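Local coordinates for triosephosphate isomerase (Trichomonas vaginalis, PDB 4O4V), which probably catalyses the interconversion of D-glyceraldehyde 3-phosphate and dihydroxyacetone phosphate, a step shared by glycolysis and gluconeogenesis, at residues 37-42 with 87-92; 49-54 with 58-63; 64-69 with 74-79; 114-117 with 121-124; 188-193 with 200-205. One frame throughout, in Å; residues are numbered along the deposited sequence. Where two conformers were deposited one is given.

In the fold
The five contacts sample the core, helical shell and dimer-facing loop of one TIM barrel. Contact 1 lies inside it, its centre about 8 Å from that of the chain, and joins strands 37-41 and 89-92 across strand 59-62, which supplies one side of contact 2. Contacts 2 and 3 both fall in the chain between residues 42 and 87; then come contacts 4 and 5. Contacts 2 and 4 set helices 47-53 and 105-117 against strands 59-62 and 121-126 of the same sheet. Contact 3 closes a loop that reaches the second subunit; its Pro69 also packs on Phe114 of helix 105-117. Contact 5 has its centre about 28 Å from that of contact 2, on the opposite side of the chain's centre.

Contact 1. Residues 37-42 with 87-92; sequences EVVVAA and IEWTIL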
# COMPACT_ATOMS: atom_id res chain seq x y z
N GLU A 37 10.37 24.01 7.66
CA GLU A 37 9.11 23.31 7.40
C GLU A 37 9.34 21.83 7.58
O GLU A 37 10.18 21.26 6.87
CB GLU A 37 8.63 23.65 5.99
CG GLU A 37 7.32 22.98 5.56
CD GLU A 37 6.79 23.47 4.24
OE1 GLU A 37 7.46 24.29 3.58
OE2 GLU A 37 5.69 23.03 3.86
N VAL A 38 8.65 21.21 8.52
CA VAL A 38 8.88 19.81 8.86
C VAL A 38 7.68 18.98 8.53
O VAL A 38 6.54 19.32 8.91
CB VAL A 38 9.24 19.65 10.36
CG1 VAL A 38 9.59 18.19 10.68
CG2 VAL A 38 10.38 20.59 10.76
N VAL A 39 7.92 17.87 7.85
CA VAL A 39 6.88 16.93 7.46
C VAL A 39 7.34 15.55 7.92
O VAL A 39 8.53 15.23 7.82
CB VAL A 39 6.69 17.03 5.95
CG1 VAL A 39 5.77 15.96 5.39
CG2 VAL A 39 6.14 18.40 5.55
N VAL A 40 6.42 14.73 8.40
CA VAL A 40 6.71 13.38 8.89
C VAL A 40 5.85 12.40 8.12
O VAL A 40 4.61 12.50 8.16
CB VAL A 40 6.44 13.25 10.38
CG1 VAL A 40 6.77 11.83 10.84
CG2 VAL A 40 7.27 14.29 11.18
N ALA A 41 6.50 11.47 7.41
CA ALA A 41 5.81 10.46 6.60
C ALA A 41 5.85 9.11 7.29
O ALA A 41 6.92 8.68 7.77
CB ALA A 41 6.45 10.35 5.23
N ALA A 42 4.71 8.42 7.35
CA ALA A 42 4.58 7.17 8.09
C ALA A 42 3.75 6.18 7.30
O ALA A 42 3.02 6.56 6.37
CB ALA A 42 3.93 7.44 9.43
N ILE A 87 -4.76 15.19 6.05
CA ILE A 87 -3.36 15.01 5.64
C ILE A 87 -3.17 15.58 4.25
O ILE A 87 -3.97 15.30 3.36
CB ILE A 87 -2.99 13.53 5.69
CG1 ILE A 87 -3.09 13.02 7.13
CG2 ILE A 87 -1.60 13.31 5.10
CD1 ILE A 87 -3.09 11.53 7.26
N GLU A 88 -2.12 16.37 4.06
CA GLU A 88 -1.93 17.17 2.86
C GLU A 88 -0.75 16.79 1.98
O GLU A 88 -0.59 17.41 0.92
CB GLU A 88 -1.73 18.68 3.27
CG GLU A 88 -2.57 19.21 4.50
CD GLU A 88 -2.05 20.56 5.08
OE1 GLU A 88 -1.19 21.22 4.43
OE2 GLU A 88 -2.50 20.93 6.20
N TRP A 89 0.11 15.88 2.42
CA TRP A 89 1.37 15.57 1.76
C TRP A 89 1.42 14.10 1.40
O TRP A 89 0.90 13.24 2.09
CB TRP A 89 2.54 15.84 2.70
CG TRP A 89 2.96 17.27 2.83
CD1 TRP A 89 2.57 18.15 3.81
CD2 TRP A 89 3.84 18.00 1.97
NE1 TRP A 89 3.17 19.36 3.61
CE2 TRP A 89 3.94 19.30 2.48
CE3 TRP A 89 4.56 17.68 0.82
CZ2 TRP A 89 4.71 20.29 1.88
CZ3 TRP A 89 5.32 18.65 0.20
CH2 TRP A 89 5.40 19.94 0.74
N THR A 90 2.17 13.82 0.33
CA THR A 90 2.64 12.46 0.04
C THR A 90 4.03 12.50 -0.58
O THR A 90 4.37 13.42 -1.34
CB THR A 90 1.68 11.67 -0.88
OG1 THR A 90 2.08 10.28 -0.92
CG2 THR A 90 1.58 12.24 -2.26
N ILE A 91 4.81 11.47 -0.29
CA ILE A 91 6.00 11.13 -1.08
C ILE A 91 5.57 10.40 -2.33
O ILE A 91 4.62 9.61 -2.29
CB ILE A 91 6.97 10.26 -0.24
CG1 ILE A 91 7.38 10.98 1.05
CG2 ILE A 91 8.21 9.84 -1.03
CD1 ILE A 91 8.16 10.12 2.02
N LEU A 92 6.28 10.64 -3.44
CA LEU A 92 6.10 9.89 -4.68
C LEU A 92 7.43 9.52 -5.27
O LEU A 92 8.37 10.32 -5.24
CB LEU A 92 5.33 10.74 -5.73
CG LEU A 92 3.88 11.05 -5.42
CD1 LEU A 92 3.31 11.93 -6.52
CD2 LEU A 92 3.08 9.78 -5.29
O HOH W 1 3.94 21.63 5.35
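Val39 and Trp89 bring strands 37-41 and 89-92 of a TIM barrel to CA atoms 8.0 Å apart. The strands are not neighbours, because strand 59-62 runs between them in the parallel sheet. Their two short axes approach to 8.2 Å and their N-to-C directions differ by 66°, a divergence consistent with tilted strands in a strongly curved sheet. Alternation along the chain turns Glu37, Val39 and Ala41 inward on one side, Trp89 and Ile91 on the other.

Val39 uses both methyls on the indole. CG2, 3.7 Å from Trp89 NE1, is offset toward the rim of the whole indole and stands over the five-membered ring, where it makes a CH-pi contact 17° off that ring's normal. CG1 of Val39 reaches Trp89 CG, while Ser61 of the intervening strand touches both residues. Farther along, Ala41 CB meets Ile91 CD1 at 3.6 Å. The isoleucine reaches it because its CG1 stands anti to the carbonyl carbon and the chain continues straight to CD1.

The extended chain of Glu37 brings OE2 to the indole edge, near the ring plane and 3.5 Å from Trp89 CZ2, with carboxylate and ring planes 72° apart. OE1 is engaged in a salt bridge with Arg206. A water donates to Glu37 OE2 at 2.7 Å and accepts the indole N-H of Trp89 NE1 at 3.0 Å.

Contact 2. Residues 49-54 with 58-63; sequences TLQQKL and WKVSAE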
# COMPACT_ATOMS: atom_id res chain seq x y z
N THR A 49 -3.21 7.94 13.70
CA THR A 49 -2.51 8.18 14.97
C THR A 49 -1.69 9.44 14.86
O THR A 49 -1.74 10.33 15.71
CB THR A 49 -1.54 7.02 15.31
OG1 THR A 49 -2.28 5.83 15.54
CG2 THR A 49 -0.75 7.31 16.55
N LEU A 50 -0.90 9.48 13.80
CA LEU A 50 0.07 10.54 13.62
C LEU A 50 -0.62 11.90 13.43
O LEU A 50 -0.23 12.90 14.01
CB LEU A 50 1.01 10.19 12.45
CG LEU A 50 2.19 11.11 12.14
CD1 LEU A 50 3.13 11.23 13.29
CD2 LEU A 50 2.92 10.64 10.93
N GLN A 51 -1.68 11.92 12.64
CA GLN A 51 -2.46 13.11 12.42
C GLN A 51 -3.11 13.58 13.70
O GLN A 51 -3.14 14.80 13.97
CB GLN A 51 -3.48 12.90 11.30
CG GLN A 51 -4.35 14.13 11.00
CD GLN A 51 -3.58 15.26 10.36
OE1 GLN A 51 -2.47 15.10 9.87
NE2 GLN A 51 -4.18 16.44 10.36
N GLN A 52 -3.65 12.67 14.51
CA GLN A 52 -4.25 13.03 15.78
C GLN A 52 -3.25 13.60 16.78
O GLN A 52 -3.54 14.60 17.46
CB GLN A 52 -4.94 11.80 16.37
N LYS A 53 -2.07 13.00 16.88
CA LYS A 53 -1.17 13.24 18.00
C LYS A 53 0.04 14.11 17.72
O LYS A 53 0.61 14.66 18.66
CB LYS A 53 -0.72 11.92 18.57
CG LYS A 53 -1.85 11.11 19.16
CD LYS A 53 -1.38 9.77 19.71
CE LYS A 53 -2.53 8.98 20.37
NZ LYS A 53 -3.56 8.53 19.40
N LEU A 54 0.46 14.24 16.47
CA LEU A 54 1.67 15.00 16.18
C LEU A 54 1.44 16.50 16.35
O LEU A 54 0.38 17.03 15.98
CB LEU A 54 2.13 14.73 14.74
CG LEU A 54 3.46 15.38 14.36
CD1 LEU A 54 4.63 14.76 15.16
CD2 LEU A 54 3.67 15.21 12.85
N TRP A 58 3.95 20.95 12.68
CA TRP A 58 4.49 20.07 11.65
C TRP A 58 3.33 19.47 10.89
O TRP A 58 2.17 19.55 11.33
CB TRP A 58 5.33 18.99 12.29
CG TRP A 58 6.57 19.45 12.98
CD1 TRP A 58 7.00 20.74 13.18
CD2 TRP A 58 7.59 18.61 13.52
NE1 TRP A 58 8.22 20.72 13.84
CE2 TRP A 58 8.61 19.42 14.05
CE3 TRP A 58 7.73 17.23 13.60
CZ2 TRP A 58 9.73 18.89 14.67
CZ3 TRP A 58 8.84 16.70 14.20
CH2 TRP A 58 9.83 17.51 14.73
N LYS A 59 3.60 18.85 9.76
CA LYS A 59 2.56 18.20 8.96
C LYS A 59 2.87 16.75 8.71
O LYS A 59 4.03 16.33 8.66
CB LYS A 59 2.38 18.94 7.63
CG LYS A 59 1.80 20.33 7.76
CD LYS A 59 0.38 20.32 8.21
CE LYS A 59 -0.19 21.75 8.18
NZ LYS A 59 -1.59 21.81 8.63
N VAL A 60 1.82 15.97 8.54
CA VAL A 60 1.90 14.54 8.25
C VAL A 60 1.91 14.30 6.74
O VAL A 60 1.26 15.03 5.97
CB VAL A 60 0.70 13.85 8.93
CG1 VAL A 60 0.66 12.37 8.64
CG2 VAL A 60 0.76 14.04 10.43
N SER A 61 2.60 13.25 6.32
CA SER A 61 2.64 12.83 4.93
C SER A 61 2.43 11.34 4.78
O SER A 61 2.88 10.53 5.59
CB SER A 61 4.03 13.15 4.36
OG SER A 61 4.16 12.83 2.98
N ALA A 62 1.72 10.97 3.71
CA ALA A 62 1.77 9.59 3.25
C ALA A 62 3.08 9.27 2.57
O ALA A 62 3.85 10.16 2.19
CB ALA A 62 0.61 9.33 2.29
N GLU A 63 3.34 7.99 2.37
CA GLU A 63 4.57 7.51 1.73
C GLU A 63 4.36 7.12 0.26
O GLU A 63 5.32 6.79 -0.44
CB GLU A 63 5.17 6.32 2.48
CG GLU A 63 5.74 6.71 3.86
CD GLU A 63 6.36 5.54 4.60
OE1 GLU A 63 6.70 4.53 3.99
OE2 GLU A 63 6.51 5.66 5.87
O HOH W 2 -0.87 17.09 9.10
O HOH W 3 -3.04 19.07 8.91
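In the beta-alpha-beta unit made by strand 37-41, helix 47-53 and strand 59-62, Val60 is the strand residue on which Leu50, Gln51 and Leu54 converge. This is the usual TIM-barrel layering: Val60 points outward to the helix, whereas the next residue, Ser61, turns the other way, toward Val39, Ala41 and Trp89.

Leu50, in the conformer described, slides past Val60 in the opposite direction; its CD2 meets Val60 CG1 at 3.7 Å and its CG lies against Val60 CG2. Leu54, the first residue to leave the helical conformation, lays CD2 obliquely against Val60 CG2 at 4.0 Å. The same methyl lies 4.2 Å from Trp58 CB, where the two side chains cross at about a right angle; one leucine branch thus touches both Trp58 and Val60.

The polar edge belongs to Gln51. Its CG is anti to the backbone N, and a bend at chi2 (69°) turns the amide so that OE1 lies against Val60, 3.4 Å from CG2. One water donates to Gln51 OE1 at 2.7 Å and receives the Val60 N-H at 3.0 Å. Lys59, whose NZ is salt-bridged to Glu88, shares a second water with the glutamine: this water accepts from Gln51 NE2 at 3.2 Å and from Lys59 NZ at 3.1 Å.

Contact 3. Residues 64-69 with 74-79; sequences NVFTKP and TGEVTV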
# COMPACT_ATOMS: atom_id res chain seq x y z
N ASN A 64 3.11 7.15 -0.18
CA ASN A 64 2.69 6.77 -1.53
C ASN A 64 1.20 7.07 -1.63
O ASN A 64 0.53 7.15 -0.60
CB ASN A 64 2.94 5.28 -1.78
CG ASN A 64 2.62 4.85 -3.18
OD1 ASN A 64 2.91 5.55 -4.12
ND2 ASN A 64 2.00 3.67 -3.30
N VAL A 65 0.68 7.14 -2.85
CA VAL A 65 -0.76 7.16 -3.12
C VAL A 65 -0.98 6.49 -4.46
O VAL A 65 -0.06 6.36 -5.27
CB VAL A 65 -1.35 8.59 -3.18
CG1 VAL A 65 -1.16 9.34 -1.91
CG2 VAL A 65 -0.79 9.40 -4.33
N PHE A 66 -2.21 6.06 -4.73
CA PHE A 66 -2.54 5.51 -6.04
C PHE A 66 -2.95 6.63 -7.02
O PHE A 66 -2.92 7.80 -6.68
CB PHE A 66 -3.63 4.42 -5.86
CG PHE A 66 -3.86 3.58 -7.07
CD1 PHE A 66 -2.86 2.83 -7.65
CD2 PHE A 66 -5.13 3.52 -7.65
CE1 PHE A 66 -3.09 2.07 -8.76
CE2 PHE A 66 -5.35 2.77 -8.76
CZ PHE A 66 -4.36 2.05 -9.32
N THR A 67 -3.29 6.27 -8.25
CA THR A 67 -3.58 7.22 -9.33
C THR A 67 -5.05 7.60 -9.48
O THR A 67 -5.38 8.47 -10.29
CB THR A 67 -3.18 6.62 -10.66
OG1 THR A 67 -3.74 5.31 -10.71
CG2 THR A 67 -1.65 6.56 -10.83
N LYS A 68 -5.94 6.96 -8.74
CA LYS A 68 -7.38 7.12 -8.90
C LYS A 68 -8.03 7.49 -7.57
O LYS A 68 -7.44 7.22 -6.52
CB LYS A 68 -7.97 5.79 -9.39
CG LYS A 68 -7.39 5.28 -10.71
CD LYS A 68 -7.77 6.14 -11.90
CE LYS A 68 -7.27 5.48 -13.19
NZ LYS A 68 -7.63 6.25 -14.40
N PRO A 69 -9.26 8.03 -7.58
CA PRO A 69 -9.89 8.43 -6.31
C PRO A 69 -10.35 7.29 -5.42
O PRO A 69 -10.40 7.44 -4.20
CB PRO A 69 -11.10 9.27 -6.75
CG PRO A 69 -11.36 8.80 -8.13
CD PRO A 69 -10.02 8.49 -8.74
N THR A 74 -7.73 -3.30 -5.07
CA THR A 74 -7.51 -3.94 -3.78
C THR A 74 -6.10 -3.68 -3.28
O THR A 74 -5.13 -3.86 -4.02
CB THR A 74 -7.80 -5.45 -3.90
OG1 THR A 74 -9.20 -5.63 -4.18
CG2 THR A 74 -7.48 -6.21 -2.62
N GLY A 75 -5.99 -3.24 -2.03
CA GLY A 75 -4.72 -2.96 -1.39
C GLY A 75 -4.24 -1.53 -1.49
O GLY A 75 -3.33 -1.16 -0.74
N GLU A 76 -4.80 -0.74 -2.40
CA GLU A 76 -4.34 0.64 -2.61
C GLU A 76 -5.06 1.64 -1.71
O GLU A 76 -6.24 1.50 -1.43
CB GLU A 76 -4.51 1.04 -4.07
CG GLU A 76 -3.64 0.26 -5.03
CD GLU A 76 -2.14 0.40 -4.74
OE1 GLU A 76 -1.62 1.55 -4.74
OE2 GLU A 76 -1.47 -0.63 -4.49
N VAL A 77 -4.34 2.68 -1.31
CA VAL A 77 -4.89 3.83 -0.59
C VAL A 77 -4.85 5.03 -1.50
O VAL A 77 -3.91 5.22 -2.26
CB VAL A 77 -4.10 4.08 0.72
CG1 VAL A 77 -4.53 5.37 1.41
CG2 VAL A 77 -4.28 2.88 1.65
N THR A 78 -5.91 5.83 -1.47
CA THR A 78 -6.09 6.91 -2.44
C THR A 78 -6.07 8.29 -1.78
O THR A 78 -6.24 8.46 -0.56
CB THR A 78 -7.38 6.73 -3.20
OG1 THR A 78 -8.47 6.93 -2.29
CG2 THR A 78 -7.46 5.36 -3.86
N VAL A 79 -5.85 9.30 -2.61
CA VAL A 79 -5.79 10.69 -2.18
C VAL A 79 -6.99 11.12 -1.34
O VAL A 79 -6.80 11.67 -0.25
CB VAL A 79 -5.54 11.63 -3.36
CG1 VAL A 79 -5.77 13.09 -2.98
CG2 VAL A 79 -4.11 11.43 -3.90
O HOH W 4 0.80 2.31 -5.78
O HOH W 5 -5.22 8.21 -5.20
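Phe66 and Val77 make the backbone link between 64-69 and 74-79: Phe66 N donates to Val77 O over 3.1 Å, arriving nearly in line with the carbonyl. A second direct bond runs the other way, from Thr78 OG1 to Pro69 O at 2.8 Å. With chi1 at 68° the hydroxyl stands between the backbone N and the carbonyl carbon of its own residue, and it meets the proline carbonyl from well above its plane, 51° out.

A water fills three further needs. It donates to Phe66 O and to Lys68 O, both at 2.8 Å, and accepts from Val79 N at 2.9 Å, so the first amide of helix 79-83 is satisfied although Thr78, at the N-cap, gives no capping bond.

Both segments belong to the loop after strand 59-62, which in the triosephosphate isomerase family reaches into the partner subunit. Here Thr74 OG1 bonds to Asn9 and Glu96 of the second subunit, and Glu76 OE2 forms a salt bridge with its Arg97. Glu76 OE1 receives a bond from another water, 2.7 Å away, that accepts from Asn64 ND2, whose OD1 is bonded to Lys111. Glu76 CG makes a CH-pi contact over one face of the Phe66 ring, toward its rim; Thr67 OG1 lies over the opposite face.

Contact 4. Residues 114-117 with 121-124; sequences FALE and KIIY
Ile122 is the strand residue that meets both Ala115 and Leu116, and its two branches divide the work. CG2 meets Ala115 CB at 3.9 Å, while CD1 meets Leu116 CD1, also at 3.9 Å, with the leucine and isoleucine side chains crossing at about a right angle. The division follows from chi1 of Ile122 (68°): CG1 takes the hindered place between the backbone N and the carbonyl carbon, leaving CG2 anti to the carbonyl carbon. All three residues are buried, and together they seat the end of helix 105-117 on the outward face of strand 121-126, a helix-on-strand layer of the TIM barrel. Ala112, one turn earlier in the helix, and Leu92 of the adjoining strand also press on Ile122.

Around this small apolar patch the contact quickly becomes loose. Only 153 Å² is buried in all, even though the chain turns back so sharply that the CA atoms of Leu116 and Lys121 come within 6.2 Å. Glu117 is exposed and forms a salt bridge with Lys113 on its own helix, while Lys121 turns from the helix to lie on Trp89 of the neighbouring strand.

The strand's backbone is bonded to its neighbours, Lys121 to Glu88 and Thr90, Ile122 to Asp160 and Val162. Between these two segments there are only apolar contacts, so their association probably rests on methyl fit and the hydrophobic effect.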
# COMPACT_ATOMS: atom_id res chain seq x y z
N PHE A 114 -2.48 13.62 -10.44
CA PHE A 114 -3.70 13.35 -9.69
C PHE A 114 -3.62 13.92 -8.29
O PHE A 114 -4.57 14.56 -7.82
CB PHE A 114 -3.99 11.85 -9.66
CG PHE A 114 -5.28 11.53 -8.99
CD1 PHE A 114 -6.45 11.76 -9.63
CD2 PHE A 114 -5.31 11.02 -7.69
CE1 PHE A 114 -7.66 11.51 -9.01
CE2 PHE A 114 -6.51 10.77 -7.08
CZ PHE A 114 -7.67 11.01 -7.74
N ALA A 115 -2.49 13.74 -7.62
CA ALA A 115 -2.34 14.27 -6.26
C ALA A 115 -2.47 15.80 -6.25
O ALA A 115 -3.23 16.38 -5.45
CB ALA A 115 -1.03 13.83 -5.66
N LEU A 116 -1.73 16.46 -7.13
CA LEU A 116 -1.72 17.93 -7.17
C LEU A 116 -3.08 18.49 -7.55
O LEU A 116 -3.55 19.46 -6.92
CB LEU A 116 -0.63 18.44 -8.11
CG LEU A 116 0.79 18.22 -7.60
CD1 LEU A 116 1.77 18.36 -8.72
CD2 LEU A 116 1.12 19.13 -6.43
N GLU A 117 -3.74 17.89 -8.54
CA GLU A 117 -5.02 18.45 -8.95
C GLU A 117 -6.08 18.23 -7.90
O GLU A 117 -7.11 18.92 -7.92
CB GLU A 117 -5.40 17.98 -10.36
CG GLU A 117 -5.88 16.62 -10.42
CD GLU A 117 -5.87 16.01 -11.84
OE1 GLU A 117 -5.45 16.67 -12.82
OE2 GLU A 117 -6.26 14.84 -11.94
N LYS A 121 0.11 18.15 -1.68
CA LYS A 121 1.47 18.55 -1.94
C LYS A 121 2.33 17.31 -2.03
O LYS A 121 2.02 16.31 -1.37
CB LYS A 121 1.97 19.45 -0.81
CG LYS A 121 1.13 20.70 -0.60
CD LYS A 121 1.63 21.53 0.59
CE LYS A 121 0.82 22.81 0.79
NZ LYS A 121 1.51 23.70 1.74
N ILE A 122 3.39 17.36 -2.84
CA ILE A 122 4.17 16.18 -3.12
C ILE A 122 5.65 16.37 -2.88
O ILE A 122 6.20 17.47 -3.12
CB ILE A 122 3.95 15.65 -4.57
CG1 ILE A 122 4.50 16.58 -5.65
CG2 ILE A 122 2.47 15.35 -4.81
CD1 ILE A 122 4.39 16.03 -7.09
N ILE A 123 6.30 15.30 -2.43
CA ILE A 123 7.75 15.20 -2.38
C ILE A 123 8.11 14.17 -3.44
O ILE A 123 7.91 12.95 -3.24
CB ILE A 123 8.27 14.77 -1.01
CG1 ILE A 123 7.83 15.74 0.09
CG2 ILE A 123 9.79 14.62 -1.04
CD1 ILE A 123 7.97 15.16 1.49
N TYR A 124 8.57 14.64 -4.59
CA TYR A 124 8.80 13.78 -5.76
C TYR A 124 10.28 13.40 -5.82
O TYR A 124 11.14 14.30 -5.86
CB TYR A 124 8.38 14.51 -7.04
CG TYR A 124 8.26 13.62 -8.25
CD1 TYR A 124 9.35 13.34 -9.04
CD2 TYR A 124 7.05 13.04 -8.58
CE1 TYR A 124 9.22 12.52 -10.18
CE2 TYR A 124 6.92 12.25 -9.69
CZ TYR A 124 7.99 11.98 -10.48
OH TYR A 124 7.79 11.20 -11.60

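Contact 5. Residues 188-193 with 200-205; sequences VIRDIL and DIANKV
Ala202 is where 200-205 first presses on helix 179-197. Its CB fits between Arg190 and Leu193, 3.6 Å from Arg190 O and 4.0 Å from Leu193 CB; a side chain this short lets the CA atoms of Leu193 and Ala202 come within 5.2 Å. The carbonyl of Ala202 accepts from Arg190 NH1 at 2.9 Å, with an N-H...O angle of 155°. Next, Asn203 and Lys204 direct their CB atoms away from the helix, and Lys204 forms a salt bridge with Asp159.

Val205 returns to the contact. Its CB lies 4.0 Å from Leu193 CD1, with the two side chains at about a right angle, and its carbonyl takes a second bond from Arg190 NH1, again 2.9 Å long. Both acceptors lie in the guanidinium plane, at its edge, so one nitrogen grips two carbonyls. A bend at chi3 (-52°) swings the group across to them. Salt bridges from NE to Asp226 and from NH2 to Asp228 further fix its rotation, and the negative charges probably stabilise the buried cation.

An arginine reaching from one helix to two carbonyls of segment 200-205 here joins two outer helices of the TIM barrel, just before the chain enters strand 207-209.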
# COMPACT_ATOMS: atom_id res chain seq x y z
N VAL A 188 22.20 20.63 -10.42
CA VAL A 188 21.78 20.10 -11.71
C VAL A 188 20.25 20.15 -11.84
O VAL A 188 19.71 20.57 -12.87
CB VAL A 188 22.28 18.64 -11.86
CG1 VAL A 188 21.47 17.87 -12.92
CG2 VAL A 188 23.78 18.60 -12.21
N ILE A 189 19.53 19.73 -10.80
CA ILE A 189 18.08 19.75 -10.86
C ILE A 189 17.53 21.18 -10.98
O ILE A 189 16.64 21.44 -11.76
CB ILE A 189 17.50 19.02 -9.63
CG1 ILE A 189 17.85 17.52 -9.67
CG2 ILE A 189 15.99 19.21 -9.57
CD1 ILE A 189 17.67 16.80 -8.38
N ARG A 190 18.09 22.09 -10.19
CA ARG A 190 17.63 23.47 -10.27
C ARG A 190 17.84 24.05 -11.65
O ARG A 190 16.96 24.76 -12.16
CB ARG A 190 18.31 24.35 -9.22
CG ARG A 190 17.55 25.65 -8.95
CD ARG A 190 18.08 26.50 -7.82
NE ARG A 190 18.24 25.72 -6.59
CZ ARG A 190 17.25 25.32 -5.79
NH1 ARG A 190 16.01 25.63 -5.99
NH2 ARG A 190 17.55 24.53 -4.75
N ASP A 191 18.96 23.73 -12.28
CA ASP A 191 19.22 24.23 -13.62
C ASP A 191 18.30 23.60 -14.67
O ASP A 191 17.92 24.27 -15.64
CB ASP A 191 20.68 24.04 -13.99
CG ASP A 191 21.59 25.01 -13.26
OD1 ASP A 191 21.11 26.03 -12.71
OD2 ASP A 191 22.81 24.73 -13.27
N ILE A 192 17.94 22.34 -14.51
CA ILE A 192 16.95 21.74 -15.40
C ILE A 192 15.61 22.50 -15.27
O ILE A 192 14.97 22.84 -16.27
CB ILE A 192 16.76 20.26 -15.08
CG1 ILE A 192 18.01 19.44 -15.43
CG2 ILE A 192 15.53 19.70 -15.80
CD1 ILE A 192 18.14 18.14 -14.67
N LEU A 193 15.16 22.71 -14.04
CA LEU A 193 13.95 23.49 -13.84
C LEU A 193 14.07 24.85 -14.50
O LEU A 193 13.15 25.30 -15.20
CB LEU A 193 13.63 23.69 -12.36
CG LEU A 193 13.30 22.43 -11.57
CD1 LEU A 193 13.07 22.81 -10.12
CD2 LEU A 193 12.07 21.72 -12.14
N ASP A 200 11.76 31.71 -12.27
CA ASP A 200 10.89 31.96 -11.12
C ASP A 200 10.56 30.68 -10.38
O ASP A 200 10.65 30.59 -9.16
CB ASP A 200 9.60 32.68 -11.51
N ILE A 201 10.19 29.66 -11.14
CA ILE A 201 9.91 28.37 -10.55
C ILE A 201 11.18 27.77 -9.96
O ILE A 201 11.16 27.26 -8.81
CB ILE A 201 9.23 27.45 -11.58
CG1 ILE A 201 7.80 27.95 -11.84
CG2 ILE A 201 9.20 25.97 -11.09
CD1 ILE A 201 7.12 27.33 -13.05
N ALA A 202 12.29 27.80 -10.69
CA ALA A 202 13.52 27.22 -10.18
C ALA A 202 13.93 27.86 -8.88
O ALA A 202 14.51 27.16 -7.99
CB ALA A 202 14.61 27.36 -11.22
N ASN A 203 13.69 29.15 -8.72
CA ASN A 203 14.10 29.85 -7.52
C ASN A 203 13.22 29.57 -6.31
O ASN A 203 13.64 29.88 -5.18
CB ASN A 203 14.18 31.36 -7.75
CG ASN A 203 15.46 31.75 -8.43
OD1 ASN A 203 16.49 31.14 -8.20
ND2 ASN A 203 15.40 32.71 -9.34
N LYS A 204 12.02 29.04 -6.52
CA LYS A 204 11.12 28.78 -5.40
C LYS A 204 11.03 27.32 -5.00
O LYS A 204 10.68 27.01 -3.86
CB LYS A 204 9.72 29.37 -5.63
CG LYS A 204 8.89 28.68 -6.62
CD LYS A 204 7.55 29.44 -6.79
CE LYS A 204 6.57 28.75 -7.72
NZ LYS A 204 5.34 29.60 -7.90
N VAL A 205 11.31 26.39 -5.90
CA VAL A 205 11.17 24.96 -5.57
C VAL A 205 12.28 24.50 -4.63
O VAL A 205 13.47 24.67 -4.91
CB VAL A 205 11.14 24.11 -6.86
CG1 VAL A 205 11.16 22.61 -6.57
CG2 VAL A 205 9.90 24.43 -7.65